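Local coordinates for protein 3-hydroxyisobutyrate dehydrogenase (Salmonella typhimurium, PDB 3G0O) that probably oxidises L-threonate to 2-dehydro-L-erythronate with NAD(+), and less readily NADP(+), at residues V69-N74 / M99-I104. Sequence-based numbering, arbitrary orientation.
Sequences VILVVN and MVSSTI
I70 and M99 join two parallel strands: I70 N donates to M99 O over 2.9 Å in a nearly straight bond (171° at the hydrogen), and S101 N returns a bond of 2.8 Å to I70 O. Beyond the strand ends L71 CA makes a CA-H...O contact with S101 O, and V72 N, buried here, has no partner in the model. V69 and M99, here selenomethionine, lie on one face of the sheet, with V69 CG2 4.2 Å from M99 CB; compact, branched V69 stays by its strand and meets V157, while long, unbranched M99 extends to L154, V157 and L158 of helix 148-161. I70 and V100 occupy the opposite face, I70 against L82. These are neighbouring inner strands of the Rossmann-type NAD-binding domain, whose cofactor and substrate typically bind beyond the carboxyl ends of the strands. There L71 turns its CD2 onto S101 CB, whose small side chain lets the methyl come within 3.4 Å, while S101 OG bonds to A126 O of the next strand. S102 suits this buried loop because its small hydroxyl can serve the backbone opposite: with OG anti to the backbone N (chi1 178°), it donates to V72 O over 2.7 Å, from above the carbonyl plane. A water also donates to V72 O and lies 3.2 Å from T103 OG1, whose hydroxyl is hydrogen-bonded to K179, the predicted active-site lysine. N74, a short amide well suited to an N-cap, accepts from Q77 N through OD1, capping the first turn of helix 75-82.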
loop_
_atom_site.group_PDB
_atom_site.type_symbol
_atom_site.label_atom_id
_atom_site.label_comp_id
_atom_site.label_asym_id
_atom_site.label_seq_id
_atom_site.Cartn_x
_atom_site.Cartn_y
_atom_site.Cartn_z
ATOM N N VAL A 69 13.751 25.919 -7.997
ATOM C CA VAL A 69 12.895 24.847 -7.484
ATOM C C VAL A 69 12.862 24.979 -5.967
ATOM O O VAL A 69 13.909 25.066 -5.324
ATOM C CB VAL A 69 13.443 23.445 -7.846
ATOM C CG1 VAL A 69 12.472 22.361 -7.375
ATOM C CG2 VAL A 69 13.676 23.346 -9.343
ATOM N N ILE A 70 11.660 25.001 -5.397
ATOM C CA ILE A 70 11.512 25.134 -3.955
ATOM C C ILE A 70 10.926 23.868 -3.339
ATOM O O ILE A 70 9.739 23.568 -3.502
ATOM C CB ILE A 70 10.612 26.338 -3.611
ATOM C CG1 ILE A 70 11.170 27.599 -4.280
ATOM C CG2 ILE A 70 10.531 26.519 -2.101
ATOM C CD1 ILE A 70 10.315 28.837 -4.080
ATOM N N LEU A 71 11.776 23.125 -2.638
ATOM C CA LEU A 71 11.370 21.882 -1.986
ATOM C C LEU A 71 11.424 22.084 -0.478
ATOM O O LEU A 71 12.426 21.775 0.170
ATOM C CB LEU A 71 12.309 20.747 -2.407
ATOM C CG LEU A 71 12.232 20.323 -3.879
ATOM C CD1 LEU A 71 13.591 19.859 -4.357
ATOM C CD2 LEU A 71 11.198 19.223 -4.049
ATOM N N VAL A 72 10.339 22.615 0.074
ATOM C CA VAL A 72 10.255 22.868 1.502
ATOM C C VAL A 72 8.991 22.256 2.106
ATOM O O VAL A 72 8.099 21.805 1.389
ATOM C CB VAL A 72 10.303 24.384 1.802
ATOM C CG1 VAL A 72 11.648 24.946 1.363
ATOM C CG2 VAL A 72 9.169 25.101 1.088
ATOM N N VAL A 73 8.927 22.259 3.431
ATOM C CA VAL A 73 7.813 21.664 4.162
ATOM C C VAL A 73 6.438 22.302 3.992
ATOM O O VAL A 73 5.452 21.596 3.776
ATOM C CB VAL A 73 8.138 21.598 5.679
ATOM C CG1 VAL A 73 6.955 21.043 6.449
ATOM C CG2 VAL A 73 9.362 20.726 5.906
ATOM N N ASN A 74 6.356 23.624 4.077
ATOM C CA ASN A 74 5.053 24.270 3.978
ATOM C C ASN A 74 5.004 25.598 3.231
ATOM O O ASN A 74 6.029 26.135 2.808
ATOM C CB ASN A 74 4.493 24.476 5.384
ATOM C CG ASN A 74 5.446 25.244 6.266
ATOM O OD1 ASN A 74 5.899 26.330 5.906
ATOM N ND2 ASN A 74 5.763 24.684 7.425
HETATM N N MSE A 99 9.423 26.597 -9.635
HETATM C CA MSE A 99 8.738 25.326 -9.483
HETATM C C MSE A 99 8.552 25.100 -7.986
HETATM O O MSE A 99 9.514 24.807 -7.275
HETATM C CB MSE A 99 9.585 24.207 -10.088
HETATM C CG MSE A 99 8.920 22.843 -10.090
HETATM SE SE MSE A 99 10.062 21.489 -10.879
HETATM C CE MSE A 99 9.610 19.980 -9.747
ATOM N N VAL A 100 7.322 25.263 -7.508
ATOM C CA VAL A 100 7.033 25.079 -6.092
ATOM C C VAL A 100 6.682 23.617 -5.852
ATOM O O VAL A 100 5.666 23.123 -6.340
ATOM C CB VAL A 100 5.863 25.983 -5.632
ATOM C CG1 VAL A 100 5.625 25.815 -4.136
ATOM C CG2 VAL A 100 6.178 27.440 -5.950
ATOM N N SER A 101 7.540 22.925 -5.111
ATOM C CA SER A 101 7.337 21.514 -4.824
ATOM C C SER A 101 7.281 21.274 -3.316
ATOM O O SER A 101 8.227 20.774 -2.707
ATOM C CB SER A 101 8.465 20.702 -5.453
ATOM O OG SER A 101 8.528 20.944 -6.854
ATOM N N SER A 102 6.156 21.644 -2.725
ATOM C CA SER A 102 5.944 21.491 -1.291
ATOM C C SER A 102 4.605 20.775 -1.118
ATOM O O SER A 102 4.221 19.959 -1.947
ATOM C CB SER A 102 5.899 22.881 -0.642
ATOM O OG SER A 102 5.651 22.816 0.751
ATOM N N THR A 103 3.905 21.062 -0.030
ATOM C CA THR A 103 2.590 20.471 0.190
ATOM C C THR A 103 1.748 21.611 0.735
ATOM O O THR A 103 1.686 21.837 1.945
ATOM C CB THR A 103 2.637 19.301 1.193
ATOM O OG1 THR A 103 3.523 18.288 0.702
ATOM C CG2 THR A 103 1.258 18.694 1.366
ATOM N N ILE A 104 1.114 22.334 -0.181
ATOM C CA ILE A 104 0.315 23.496 0.169
ATOM C C ILE A 104 -1.120 23.414 -0.353
ATOM O O ILE A 104 -1.452 22.555 -1.165
ATOM C CB ILE A 104 1.000 24.772 -0.385
ATOM C CG1 ILE A 104 0.964 24.779 -1.918
ATOM C CG2 ILE A 104 2.441 24.825 0.094
ATOM C CD1 ILE A 104 1.690 25.965 -2.557
HETATM O O HOH W 1 6.465 19.331 1.383
#